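Local coordinates for protein 6-aminohexanoate-dimer hydrolase (Bacillus anthracis, PDB 4GB7) that probably hydrolyses amide bonds in 6-aminohexanoate dimers or related small substrates, as a putative serine hydrolase of the beta-lactamase superfamily, at residues Y380-P383 with K384-M387; P362-E365 with Q366-E370; L257-I260 with I261-T265; V290-E293 with T294-Q298; K102-L105 with D106-T110. One frame throughout, in Å; residues are numbered along the deposited sequence. Where two conformers were deposited one is given.

Contact 1. Residues Y380-P383 with K384-M387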
loop_
_atom_site.group_PDB
_atom_site.type_symbol
_atom_site.label_atom_id
_atom_site.label_comp_id
_atom_site.label_asym_id
_atom_site.label_seq_id
_atom_site.Cartn_x
_atom_site.Cartn_y
_atom_site.Cartn_z
ATOM N N TYR A 380 2.903 3.408 -8.463
ATOM C CA TYR A 380 3.987 3.004 -9.404
ATOM C C TYR A 380 4.853 4.244 -9.718
ATOM O O TYR A 380 4.340 5.297 -10.144
ATOM C CB TYR A 380 3.355 2.457 -10.676
ATOM C CG TYR A 380 4.308 2.108 -11.810
ATOM C CD1 TYR A 380 4.853 0.818 -11.945
ATOM C CD2 TYR A 380 4.641 3.035 -12.780
ATOM C CE1 TYR A 380 5.708 0.488 -12.994
ATOM C CE2 TYR A 380 5.494 2.719 -13.828
ATOM C CZ TYR A 380 6.003 1.429 -13.948
ATOM O OH TYR A 380 6.830 1.093 -14.994
ATOM N N ILE A 381 6.164 4.125 -9.502
ATOM C CA ILE A 381 7.072 5.235 -9.698
ATOM C C ILE A 381 8.104 4.819 -10.722
ATOM O O ILE A 381 8.818 3.811 -10.521
ATOM C CB ILE A 381 7.760 5.633 -8.370
ATOM C CG1 ILE A 381 6.643 5.929 -7.295
ATOM C CG2 ILE A 381 8.729 6.787 -8.623
ATOM C CD1 ILE A 381 7.191 6.228 -5.954
ATOM N N ASP A 382 8.228 5.611 -11.768
ATOM C CA ASP A 382 9.163 5.368 -12.880
ATOM C C ASP A 382 10.186 6.490 -12.897
ATOM O O ASP A 382 9.932 7.568 -13.333
ATOM C CB ASP A 382 8.367 5.320 -14.193
ATOM C CG ASP A 382 9.227 5.222 -15.440
ATOM O OD1 ASP A 382 10.446 5.401 -15.340
ATOM O OD2 ASP A 382 8.674 4.893 -16.540
ATOM N N PRO A 383 11.382 6.236 -12.336
ATOM C CA PRO A 383 12.385 7.280 -12.293
ATOM C C PRO A 383 13.046 7.585 -13.649
ATOM O O PRO A 383 13.651 8.653 -13.793
ATOM C CB PRO A 383 13.387 6.749 -11.303
ATOM C CG PRO A 383 13.112 5.334 -11.136
ATOM C CD PRO A 383 11.851 4.959 -11.822
ATOM N N LYS A 384 12.910 6.691 -14.646
ATOM C CA LYS A 384 13.518 6.945 -15.947
ATOM C C LYS A 384 12.682 8.007 -16.692
ATOM O O LYS A 384 13.246 8.947 -17.271
ATOM C CB LYS A 384 13.620 5.671 -16.793
ATOM C CG LYS A 384 14.388 5.839 -18.096
ATOM C CD LYS A 384 14.588 4.524 -18.824
ATOM C CE LYS A 384 15.538 4.657 -19.996
ATOM N NZ LYS A 384 14.727 4.945 -21.203
ATOM N N ALA A 385 11.364 7.796 -16.718
ATOM C CA ALA A 385 10.434 8.713 -17.368
ATOM C C ALA A 385 9.901 9.802 -16.467
ATOM O O ALA A 385 9.105 10.649 -16.911
ATOM C CB ALA A 385 9.299 7.971 -18.040
ATOM N N LYS A 386 10.327 9.801 -15.209
ATOM C CA LYS A 386 9.869 10.778 -14.240
ATOM C C LYS A 386 8.330 10.777 -14.165
ATOM O O LYS A 386 7.699 11.807 -14.321
ATOM C CB LYS A 386 10.468 12.153 -14.607
ATOM C CG LYS A 386 11.995 12.167 -14.528
ATOM C CD LYS A 386 12.644 13.001 -15.633
ATOM C CE LYS A 386 12.563 12.362 -17.030
ATOM N NZ LYS A 386 11.834 13.216 -18.030
HETATM N N MSE A 387 7.744 9.589 -13.981
HETATM C CA MSE A 387 6.310 9.397 -13.996
HETATM C C MSE A 387 5.844 8.701 -12.738
HETATM O O MSE A 387 6.531 7.824 -12.188
HETATM C CB MSE A 387 5.903 8.592 -15.232
HETATM C CG MSE A 387 4.453 8.441 -15.384
HETATM SE SE MSE A 387 3.942 7.227 -16.837
HETATM C CE MSE A 387 4.696 5.672 -15.877
#

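Contact 2. Residues P362-E365 with Q366-E370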
loop_
_atom_site.group_PDB
_atom_site.type_symbol
_atom_site.label_atom_id
_atom_site.label_comp_id
_atom_site.label_asym_id
_atom_site.label_seq_id
_atom_site.Cartn_x
_atom_site.Cartn_y
_atom_site.Cartn_z
ATOM N N PRO A 362 10.373 -4.546 -9.696
ATOM C CA PRO A 362 10.169 -5.524 -10.759
ATOM C C PRO A 362 11.368 -5.770 -11.671
ATOM O O PRO A 362 11.333 -6.691 -12.469
ATOM C CB PRO A 362 9.035 -4.876 -11.600
ATOM C CG PRO A 362 9.136 -3.402 -11.342
ATOM C CD PRO A 362 9.512 -3.368 -9.871
ATOM N N HIS A 363 12.353 -4.882 -11.634
ATOM C CA HIS A 363 13.464 -4.844 -12.622
ATOM C C HIS A 363 12.963 -4.785 -14.039
ATOM O O HIS A 363 13.353 -5.587 -14.895
ATOM C CB HIS A 363 14.407 -6.030 -12.400
ATOM C CG HIS A 363 15.069 -5.998 -11.054
ATOM N ND1 HIS A 363 14.769 -6.875 -10.053
ATOM C CD2 HIS A 363 15.975 -5.098 -10.522
ATOM C CE1 HIS A 363 15.497 -6.553 -8.968
ATOM N NE2 HIS A 363 16.226 -5.477 -9.252
ATOM N N ASN A 364 12.122 -3.802 -14.294
ATOM C CA ASN A 364 11.637 -3.549 -15.614
ATOM C C ASN A 364 12.588 -2.593 -16.336
ATOM O O ASN A 364 13.589 -2.112 -15.762
ATOM C CB ASN A 364 10.152 -3.134 -15.633
ATOM C CG ASN A 364 9.896 -1.678 -15.234
ATOM O OD1 ASN A 364 10.818 -0.904 -14.953
ATOM N ND2 ASN A 364 8.600 -1.300 -15.182
ATOM N N GLU A 365 12.289 -2.309 -17.597
ATOM C CA GLU A 365 13.221 -1.523 -18.393
ATOM C C GLU A 365 13.300 -0.069 -17.942
ATOM O O GLU A 365 14.184 0.661 -18.425
ATOM C CB GLU A 365 12.911 -1.590 -19.882
ATOM C CG GLU A 365 11.609 -0.946 -20.293
ATOM C CD GLU A 365 11.468 -0.927 -21.800
ATOM O OE1 GLU A 365 12.213 -0.197 -22.513
ATOM O OE2 GLU A 365 10.587 -1.612 -22.253
ATOM N N GLN A 366 12.367 0.357 -17.067
ATOM C CA GLN A 366 12.384 1.746 -16.562
ATOM C C GLN A 366 13.050 1.879 -15.243
ATOM O O GLN A 366 13.216 2.999 -14.768
ATOM C CB GLN A 366 10.982 2.286 -16.405
ATOM C CG GLN A 366 10.146 2.142 -17.659
ATOM C CD GLN A 366 10.649 3.007 -18.784
ATOM O OE1 GLN A 366 11.250 2.521 -19.721
ATOM N NE2 GLN A 366 10.431 4.308 -18.674
ATOM N N GLY A 367 13.379 0.764 -14.610
ATOM C CA GLY A 367 13.929 0.855 -13.259
ATOM C C GLY A 367 12.802 1.252 -12.274
ATOM O O GLY A 367 13.085 1.867 -11.225
ATOM N N ALA A 368 11.544 0.886 -12.600
ATOM C CA ALA A 368 10.390 1.319 -11.764
ATOM C C ALA A 368 10.366 0.591 -10.454
ATOM O O ALA A 368 10.922 -0.503 -10.314
ATOM C CB ALA A 368 9.066 1.206 -12.504
ATOM N N PHE A 369 9.723 1.182 -9.473
ATOM C CA PHE A 369 9.456 0.518 -8.239
ATOM C C PHE A 369 8.001 0.837 -7.868
ATOM O O PHE A 369 7.429 1.806 -8.329
ATOM C CB PHE A 369 10.514 0.846 -7.138
ATOM C CG PHE A 369 10.648 2.314 -6.803
ATOM C CD1 PHE A 369 11.420 3.150 -7.589
ATOM C CD2 PHE A 369 10.009 2.847 -5.714
ATOM C CE1 PHE A 369 11.574 4.490 -7.290
ATOM C CE2 PHE A 369 10.135 4.204 -5.400
ATOM C CZ PHE A 369 10.903 5.039 -6.186
ATOM N N GLU A 370 7.388 -0.037 -7.098
ATOM C CA GLU A 370 5.977 0.070 -6.875
ATOM C C GLU A 370 5.547 -0.590 -5.583
ATOM O O GLU A 370 6.259 -1.433 -5.022
ATOM C CB GLU A 370 5.210 -0.559 -8.055
ATOM C CG GLU A 370 5.462 -2.049 -8.289
ATOM C CD GLU A 370 4.872 -2.671 -9.519
ATOM O OE1 GLU A 370 4.071 -2.020 -10.187
ATOM O OE2 GLU A 370 5.155 -3.880 -9.773
HETATM O O HOH W 1 12.596 -2.028 -11.692
HETATM O O HOH W 2 13.431 2.018 -21.419
#

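Contact 3. Residues L257-I260 with I261-T265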
loop_
_atom_site.group_PDB
_atom_site.type_symbol
_atom_site.label_atom_id
_atom_site.label_comp_id
_atom_site.label_asym_id
_atom_site.label_seq_id
_atom_site.Cartn_x
_atom_site.Cartn_y
_atom_site.Cartn_z
ATOM N N LEU A 257 6.384 -3.513 12.875
ATOM C CA LEU A 257 7.065 -2.241 12.637
ATOM C C LEU A 257 6.235 -1.048 13.123
ATOM O O LEU A 257 6.743 -0.148 13.735
ATOM C CB LEU A 257 7.435 -2.104 11.141
ATOM C CG LEU A 257 8.505 -3.045 10.591
ATOM C CD1 LEU A 257 8.639 -2.932 9.082
ATOM C CD2 LEU A 257 9.856 -2.786 11.280
ATOM N N ALA A 258 4.944 -1.034 12.829
ATOM C CA ALA A 258 4.070 0.039 13.321
ATOM C C ALA A 258 3.987 0.085 14.851
ATOM O O ALA A 258 3.915 1.165 15.430
ATOM C CB ALA A 258 2.695 -0.024 12.675
ATOM N N TRP A 259 3.971 -1.093 15.500
ATOM C CA TRP A 259 3.989 -1.159 16.946
ATOM C C TRP A 259 5.243 -0.524 17.490
ATOM O O TRP A 259 5.188 0.247 18.430
ATOM C CB TRP A 259 3.847 -2.612 17.399
ATOM C CG TRP A 259 3.494 -2.850 18.832
ATOM C CD1 TRP A 259 3.347 -1.925 19.876
ATOM C CD2 TRP A 259 3.176 -4.141 19.409
ATOM N NE1 TRP A 259 2.969 -2.557 21.046
ATOM C CE2 TRP A 259 2.880 -3.908 20.831
ATOM C CE3 TRP A 259 3.122 -5.431 18.913
ATOM C CZ2 TRP A 259 2.516 -4.939 21.671
ATOM C CZ3 TRP A 259 2.760 -6.467 19.767
ATOM C CH2 TRP A 259 2.476 -6.226 21.122
ATOM N N ILE A 260 6.363 -0.738 16.823
ATOM C CA ILE A 260 7.607 -0.083 17.189
ATOM C C ILE A 260 7.498 1.444 17.053
ATOM O O ILE A 260 7.878 2.187 17.966
ATOM C CB ILE A 260 8.784 -0.606 16.353
ATOM C CG1 ILE A 260 9.027 -2.092 16.676
ATOM C CG2 ILE A 260 10.059 0.195 16.594
ATOM C CD1 ILE A 260 9.969 -2.797 15.744
ATOM N N ILE A 261 6.947 1.912 15.936
ATOM C CA ILE A 261 6.727 3.356 15.760
ATOM C C ILE A 261 5.966 3.938 16.957
ATOM O O ILE A 261 6.359 4.982 17.523
ATOM C CB ILE A 261 5.991 3.656 14.449
ATOM C CG1 ILE A 261 6.876 3.294 13.241
ATOM C CG2 ILE A 261 5.564 5.135 14.349
ATOM C CD1 ILE A 261 6.172 3.312 11.909
ATOM N N ARG A 262 4.858 3.297 17.313
ATOM C CA ARG A 262 3.988 3.814 18.364
ATOM C C ARG A 262 4.715 3.822 19.691
ATOM O O ARG A 262 4.649 4.782 20.438
ATOM C CB ARG A 262 2.720 3.003 18.462
ATOM C CG ARG A 262 1.784 3.033 17.248
ATOM C CD ARG A 262 0.658 2.030 17.393
ATOM N NE ARG A 262 -0.092 1.901 16.141
ATOM C CZ ARG A 262 -0.080 0.843 15.332
ATOM N NH1 ARG A 262 0.503 -0.308 15.685
ATOM N NH2 ARG A 262 -0.778 0.862 14.212
ATOM N N THR A 263 5.404 2.740 19.986
ATOM C CA THR A 263 6.126 2.630 21.239
ATOM C C THR A 263 7.242 3.645 21.370
ATOM O O THR A 263 7.389 4.302 22.446
ATOM C CB THR A 263 6.678 1.207 21.416
ATOM O OG1 THR A 263 5.583 0.296 21.461
ATOM C CG2 THR A 263 7.463 1.075 22.736
ATOM N N ILE A 264 8.076 3.732 20.329
ATOM C CA ILE A 264 9.187 4.740 20.312
ATOM C C ILE A 264 8.707 6.202 20.428
ATOM O O ILE A 264 9.241 6.983 21.200
ATOM C CB ILE A 264 10.113 4.554 19.099
ATOM C CG1 ILE A 264 10.862 3.211 19.193
ATOM C CG2 ILE A 264 11.051 5.747 18.895
ATOM C CD1 ILE A 264 11.996 3.160 20.181
ATOM N N THR A 265 7.686 6.563 19.666
ATOM C CA THR A 265 7.286 7.950 19.542
ATOM C C THR A 265 6.232 8.368 20.538
ATOM O O THR A 265 6.035 9.579 20.777
ATOM C CB THR A 265 6.732 8.221 18.134
ATOM O OG1 THR A 265 5.498 7.529 17.955
ATOM C CG2 THR A 265 7.736 7.849 17.065
#

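Contact 4. Residues V290-E293 with T294-Q298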
loop_
_atom_site.group_PDB
_atom_site.type_symbol
_atom_site.label_atom_id
_atom_site.label_comp_id
_atom_site.label_asym_id
_atom_site.label_seq_id
_atom_site.Cartn_x
_atom_site.Cartn_y
_atom_site.Cartn_z
ATOM N N VAL A 290 -8.173 2.674 8.923
ATOM C CA VAL A 290 -9.036 1.723 9.603
ATOM C C VAL A 290 -8.267 1.180 10.802
ATOM O O VAL A 290 -7.064 0.908 10.719
ATOM C CB VAL A 290 -9.486 0.618 8.656
ATOM C CG1 VAL A 290 -10.127 -0.538 9.404
ATOM C CG2 VAL A 290 -10.399 1.242 7.573
ATOM N N THR A 291 -8.993 0.977 11.898
ATOM C CA THR A 291 -8.368 0.459 13.128
ATOM C C THR A 291 -9.069 -0.797 13.662
ATOM O O THR A 291 -10.185 -1.095 13.293
ATOM C CB THR A 291 -8.353 1.521 14.257
ATOM O OG1 THR A 291 -9.679 1.662 14.819
ATOM C CG2 THR A 291 -7.828 2.887 13.752
ATOM N N ASP A 292 -8.428 -1.470 14.615
ATOM C CA ASP A 292 -9.097 -2.445 15.464
ATOM C C ASP A 292 -9.920 -1.728 16.558
ATOM O O ASP A 292 -9.967 -0.487 16.622
ATOM C CB ASP A 292 -8.080 -3.516 15.987
ATOM C CG ASP A 292 -7.127 -3.010 17.016
ATOM O OD1 ASP A 292 -7.405 -1.979 17.629
ATOM O OD2 ASP A 292 -6.090 -3.724 17.241
ATOM N N GLU A 293 -10.581 -2.513 17.407
ATOM C CA GLU A 293 -11.502 -1.957 18.394
ATOM C C GLU A 293 -10.754 -1.161 19.456
ATOM O O GLU A 293 -11.367 -0.369 20.177
ATOM C CB GLU A 293 -12.265 -3.059 19.066
ATOM C CG GLU A 293 -13.269 -3.778 18.216
ATOM C CD GLU A 293 -13.663 -5.093 18.876
ATOM O OE1 GLU A 293 -12.935 -6.137 18.741
ATOM O OE2 GLU A 293 -14.708 -5.059 19.561
ATOM N N THR A 294 -9.441 -1.375 19.548
ATOM C CA THR A 294 -8.601 -0.607 20.449
ATOM C C THR A 294 -7.981 0.648 19.841
ATOM O O THR A 294 -7.165 1.315 20.469
ATOM C CB THR A 294 -7.554 -1.489 21.160
ATOM O OG1 THR A 294 -6.498 -1.880 20.284
ATOM C CG2 THR A 294 -8.233 -2.689 21.813
ATOM N N LYS A 295 -8.447 1.011 18.641
ATOM C CA LYS A 295 -7.964 2.184 17.898
ATOM C C LYS A 295 -6.494 2.075 17.460
ATOM O O LYS A 295 -5.821 3.089 17.140
ATOM C CB LYS A 295 -8.256 3.496 18.640
ATOM C CG LYS A 295 -9.715 3.711 19.022
ATOM C CD LYS A 295 -10.699 3.566 17.834
ATOM C CE LYS A 295 -10.354 4.305 16.501
ATOM N NZ LYS A 295 -10.520 5.803 16.617
ATOM N N ILE A 296 -6.020 0.831 17.376
ATOM C CA ILE A 296 -4.733 0.551 16.736
ATOM C C ILE A 296 -4.956 0.393 15.247
ATOM O O ILE A 296 -5.770 -0.433 14.801
ATOM C CB ILE A 296 -4.061 -0.711 17.322
ATOM C CG1 ILE A 296 -3.672 -0.502 18.789
ATOM C CG2 ILE A 296 -2.848 -1.121 16.510
ATOM C CD1 ILE A 296 -2.741 0.645 19.073
ATOM N N GLU A 297 -4.173 1.140 14.462
ATOM C CA GLU A 297 -4.360 1.162 13.025
ATOM C C GLU A 297 -3.892 -0.156 12.374
ATOM O O GLU A 297 -2.939 -0.763 12.825
ATOM C CB GLU A 297 -3.562 2.293 12.360
ATOM C CG GLU A 297 -3.850 3.696 12.885
ATOM C CD GLU A 297 -3.036 4.132 14.065
ATOM O OE1 GLU A 297 -2.345 3.290 14.694
ATOM O OE2 GLU A 297 -3.187 5.345 14.411
ATOM N N GLN A 298 -4.596 -0.589 11.319
ATOM C CA GLN A 298 -4.070 -1.588 10.388
ATOM C C GLN A 298 -2.977 -0.927 9.570
ATOM O O GLN A 298 -3.262 -0.410 8.495
ATOM C CB GLN A 298 -5.146 -2.041 9.385
ATOM C CG GLN A 298 -6.282 -2.787 9.997
ATOM C CD GLN A 298 -7.340 -3.109 8.980
ATOM O OE1 GLN A 298 -7.286 -2.634 7.840
ATOM N NE2 GLN A 298 -8.319 -3.874 9.391
#

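Contact 5. Residues K102-L105 with D106-T110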
loop_
_atom_site.group_PDB
_atom_site.type_symbol
_atom_site.label_atom_id
_atom_site.label_comp_id
_atom_site.label_asym_id
_atom_site.label_seq_id
_atom_site.Cartn_x
_atom_site.Cartn_y
_atom_site.Cartn_z
ATOM N N LYS A 102 -9.321 3.923 -21.331
ATOM C CA LYS A 102 -10.399 4.246 -20.386
ATOM C C LYS A 102 -11.378 3.071 -20.243
ATOM O O LYS A 102 -11.790 2.725 -19.149
ATOM C CB LYS A 102 -11.118 5.563 -20.762
ATOM C CG LYS A 102 -12.162 6.064 -19.745
ATOM C CD LYS A 102 -13.033 7.180 -20.346
ATOM C CE LYS A 102 -14.167 7.679 -19.441
ATOM N NZ LYS A 102 -15.095 8.583 -20.202
ATOM N N GLU A 103 -11.785 2.466 -21.365
ATOM C CA GLU A 103 -12.665 1.329 -21.284
ATOM C C GLU A 103 -12.063 0.132 -20.588
ATOM O O GLU A 103 -12.772 -0.564 -19.849
ATOM C CB GLU A 103 -13.079 0.924 -22.689
ATOM C CG GLU A 103 -14.179 1.809 -23.245
ATOM C CD GLU A 103 -15.518 1.497 -22.605
ATOM O OE1 GLU A 103 -16.144 0.490 -23.059
ATOM O OE2 GLU A 103 -15.943 2.194 -21.640
ATOM N N LEU A 104 -10.764 -0.068 -20.753
ATOM C CA LEU A 104 -10.050 -1.202 -20.105
ATOM C C LEU A 104 -10.063 -0.973 -18.573
ATOM O O LEU A 104 -10.405 -1.856 -17.783
ATOM C CB LEU A 104 -8.623 -1.344 -20.615
ATOM C CG LEU A 104 -7.691 -2.358 -19.910
ATOM C CD1 LEU A 104 -8.105 -3.784 -20.248
ATOM C CD2 LEU A 104 -6.264 -2.078 -20.339
ATOM N N LEU A 105 -9.711 0.239 -18.160
ATOM C CA LEU A 105 -9.782 0.577 -16.746
ATOM C C LEU A 105 -11.155 0.297 -16.135
ATOM O O LEU A 105 -11.264 -0.322 -15.091
ATOM C CB LEU A 105 -9.328 2.019 -16.499
ATOM C CG LEU A 105 -7.928 2.483 -16.871
ATOM C CD1 LEU A 105 -7.797 4.004 -16.813
ATOM C CD2 LEU A 105 -6.884 1.837 -15.959
ATOM N N ASP A 106 -12.204 0.750 -16.808
ATOM C CA ASP A 106 -13.566 0.610 -16.298
ATOM C C ASP A 106 -13.951 -0.890 -16.243
ATOM O O ASP A 106 -14.604 -1.319 -15.290
ATOM C CB ASP A 106 -14.551 1.418 -17.205
ATOM C CG ASP A 106 -15.904 1.690 -16.561
ATOM O OD1 ASP A 106 -16.063 1.596 -15.356
ATOM O OD2 ASP A 106 -16.889 2.007 -17.302
ATOM N N ASP A 107 -13.552 -1.649 -17.286
ATOM C CA ASP A 107 -13.907 -3.051 -17.420
ATOM C C ASP A 107 -13.300 -3.850 -16.256
ATOM O O ASP A 107 -13.806 -4.909 -15.878
ATOM C CB ASP A 107 -13.401 -3.632 -18.739
ATOM C CG ASP A 107 -14.023 -4.997 -19.055
ATOM O OD1 ASP A 107 -15.255 -5.158 -18.875
ATOM O OD2 ASP A 107 -13.296 -5.906 -19.504
ATOM N N ASN A 108 -12.237 -3.303 -15.675
ATOM C CA ASN A 108 -11.580 -3.955 -14.558
ATOM C C ASN A 108 -11.808 -3.256 -13.230
ATOM O O ASN A 108 -11.050 -3.443 -12.265
ATOM C CB ASN A 108 -10.104 -4.182 -14.851
ATOM C CG ASN A 108 -9.908 -5.185 -15.964
ATOM O OD1 ASN A 108 -9.835 -6.406 -15.729
ATOM N ND2 ASN A 108 -9.815 -4.673 -17.192
ATOM N N LYS A 109 -12.886 -2.508 -13.167
ATOM C CA LYS A 109 -13.410 -1.973 -11.915
ATOM C C LYS A 109 -12.423 -0.982 -11.296
ATOM O O LYS A 109 -12.358 -0.835 -10.100
ATOM C CB LYS A 109 -13.859 -3.077 -10.967
ATOM C CG LYS A 109 -14.994 -3.880 -11.603
ATOM C CD LYS A 109 -15.463 -5.046 -10.721
ATOM C CE LYS A 109 -16.706 -5.722 -11.247
ATOM N NZ LYS A 109 -16.528 -6.339 -12.575
ATOM N N THR A 110 -11.682 -0.265 -12.138
ATOM C CA THR A 110 -10.904 0.863 -11.670
ATOM C C THR A 110 -11.848 1.978 -11.165
ATOM O O THR A 110 -12.907 2.253 -11.736
ATOM C CB THR A 110 -10.034 1.416 -12.806
ATOM O OG1 THR A 110 -9.169 0.382 -13.295
ATOM C CG2 THR A 110 -9.299 2.759 -12.410
#

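Contact 1. Residues Y380-P383 with K384-M387
Asp-382 and Met-387 form an antiparallel hydrogen-bonded pair, Asp-382 N giving to Met-387 O at 2.8 Å and Met-387 N to Asp-382 O at 3.0 Å. They close a beta hairpin between strands 377-382 and 387-393 that contains a G1 beta bulge, since Lys-386 and Met-387 both face Asp-382. Lys-386 takes the positive phi (55°) of the bulge, and Pro-383 suits the corner because its ring restrains phi to a turn-forming value. Inside the turn the Asp-382 carboxylate receives backbone N-H groups. Its CG is anti to the backbone N (chi1 174°), which swings the carboxylate over the loop; OD1 receives Ala-385 N at 2.9 Å in a nearly straight bond from above the carboxylate plane, and Lys-384 N in a weak, bent one. The small methyl of Ala-385 fits close beside the acid, CB lying 3.5 Å from Asp-382 OD2, which bonds Gln-366 NE2 outside the turn. Helix 402-417 covers this face of the hairpin, with Ala-414 touching Asp-382, Ala-385 and Met-387. Met-387, a selenomethionine, has a long flexible chain that reaches back along the hairpin, crossing Tyr-380 so that its CE meets the ring edge 3.7 Å from Tyr-380 CE2.

Contact 2. Residues P362-E365 with Q366-E370
A type I beta turn from Asn-364 to Gly-367 reverses the chain between strands 359-361 and 369-373, with Gly-367 N bonded to Asn-364 O at 3.1 Å. Glycine suits the last position, where phi is positive (72°). Asn-364 also works from its side chain. With CG lodged between the backbone N and the carbonyl carbon (chi1 78°), the amide folds into the mouth of the loop, where OD1 accepts Ala-368 N at 3.0 Å and Gln-366 N at 2.9 Å. The two donors come from opposite faces of the amide plane, and the Gln-366 bond makes an Asx turn. Asn-364 ND2 bonds the hydroxyl of Tyr-380 and lies 3.7 Å from the small methyl, CB, of Ala-368. A water accepts from Asn-364 N and donates to Ala-368 O at 2.7 Å, bridging the two arms. Pro-362 sets its ring against the other arm, CD 3.2 Å from Ala-368 O. Gln-366 lies alongside Glu-365, a water joining their OE1 atoms, while its NE2 bonds Asp-382 and its OE1 His-415. With OD1 accepting and ND2 donating, the Asn-364 amide has its oxygen end defined and its rotation probably limited, so that the side chain helps hold the turn.

Contact 3. Residues L257-I260 with I261-T265
Arg-262 turns its CG beside its own backbone N (chi1 -64°) and stays extended to NE, which carries the guanidinium back along helix 251-265 over Ala-258, one turn earlier. Ala-258 O then lies over one face of the guanidinium, and the small Ala-258 CB packs 3.7 Å from Arg-262 NH1, its single methyl letting the guanidinium lie close to the helix. The helix itself is regular alpha, its i to i+4 bonds including Ile-264 N to Ile-260 O at 2.8 Å and Arg-262 N to Ala-258 O at 3.0 Å. Buried charge on the arginine is met from outside the helix: NH2 makes a salt bridge with Glu-297, and NH1 bonds the hydroxyl of Tyr-231. That tyrosine also stacks its ring on Trp-259, so Tyr-231 links the arginine to the tryptophan. Next round the helix, Thr-263 CB and OG1 reach back to the Trp-259 backbone; OG1 sits 3.5 Å from Trp-259 CD1, the two side chains crossing at an angle. Branched Ile-260 and Ile-264 lie side by side on another face, CG2 of Ile-260 4.1 Å from CG1 of Ile-264, while Ile-261 and Leu-257 turn to helix 143-155. A threonine suits the last turn because its hydroxyl can both give and accept: Thr-265 OG1 donates to Ile-261 O at 2.7 Å and is itself bonded to Lys-267 N and Asn-272 ND2. Ile-261 O thus has two donors, Thr-265 OG1 and Thr-265 N, which meet it from opposite faces of its carbonyl plane.

Contact 4. Residues V290-E293 with T294-Q298
Backbone bonds tie Val-290 and Asp-292 to the returning chain: Gln-298 N gives to Val-290 O at 2.9 Å and Asp-292 N to Ile-296 O at 2.9 Å, bracketing the single bridge between Thr-291 and Glu-297. A type I turn from Asp-292 to Lys-295 forms the tip of the loop, Lys-295 N bonding Asp-292 O, and Lys-295 takes a positive phi (65°) to leave it. Side-chain bonds gather on Asp-292. Its CG stands between backbone N and carbonyl carbon (chi1 72°), placing OD1 inside the turn to accept three donors. Thr-294 OG1 comes at 2.8 Å on the syn side; Thr-294 N (2.9 Å) and Ile-296 N (3.1 Å) come well out of the carboxylate plane, from opposite faces. Threonine suits position 294 because hydroxyl and N-H can serve the same oxygen. Thr-291 OG1 binds Asp-292 O. Van der Waals contacts set carbon against polar groups: the bent Lys-295 chain crosses Thr-291, its CE 3.2 Å from OG1, and Val-290 and Gln-298 lie side by side, pointing the same way. Within the fold, the loop joins strands 287-290 and 303-305; Asp-292 OD2 bonds Ile-230 N of helix 230-235, Lys-295 and Glu-297 hold Asn-67 of strand 66-69, and Glu-297 pairs with Arg-262 of helix 251-265.

Contact 5. Residues K102-L105 with D106-T110
Leu-105 O is gripped by three donors: Thr-110 OG1 at 2.8 Å, Thr-110 N at 3.0 Å and Asn-108 N at 3.2 Å. Asn-108 N comes steeply from one face of the carbonyl plane, the N-H and hydroxyl of Thr-110 from the other. Threonine suits the place because its N-H and its hydroxyl can hold the same carbonyl; the hydroxyl, turned beside its own backbone N (chi1 -58°), swings back onto the helix end and also bonds His-391 NE2 of strand 387-393. One residue earlier, Leu-104 O is met by Asn-108 twice: weakly by the backbone N, and at 2.9 Å by ND2 in a nearly straight bond (167°) that lies close to the plane of the asparagine amide. A short amide side chain is well placed here, since it can curl back over the last turn and supply the N-H that the departing backbone offers only poorly. The chain leaves helix 101-107 through a Schellman motif: Lys-109 is its C-prime residue, with positive phi, and its N bonds Asp-106 O at 3.0 Å while Thr-110 N closes on Leu-105 O. Strand 110-117 starts directly from this turn. Regular helix bonds remain behind it, such as Asp-107 N to Glu-103 O at 2.9 Å. On the apolar side Leu-104 CD1 crosses the asparagine, 3.6 Å from Asn-108 ND2, and both residues lie against helix 402-417, Leu-104 on Val-405 and Asn-108 on Tyr-406. Glu-103 OE2 lies 4.4 Å from Asp-106 OD2, like charges that probably disfavour each other slightly.

Overall arrangement
Contacts 1 and 2 lie at the same end of neighbouring strands 377-382 and 369-373 of a five-stranded antiparallel sheet, their centres about 9 Å apart; they meet directly, Gln-366 NE2 to Asp-382 OD2 at 2.8 Å and Ile-381 N to Phe-369 O at 2.9 Å. Contact 5 leads into strand 110-117 of the same sheet, its centre about 22 Å from that of contact 1. Contacts 3 and 4, with centres about 31 Å and 34 Å from that of contact 1, are joined by the salt bridge of Arg-262 NH2 with Glu-297 OE1 at 2.9 Å. Through Leu-257, contact 3 comes near, without touching, residues that match the SxxK pattern of the family (Ser-140, Lys-143, with Tyr-249) and may form the active site.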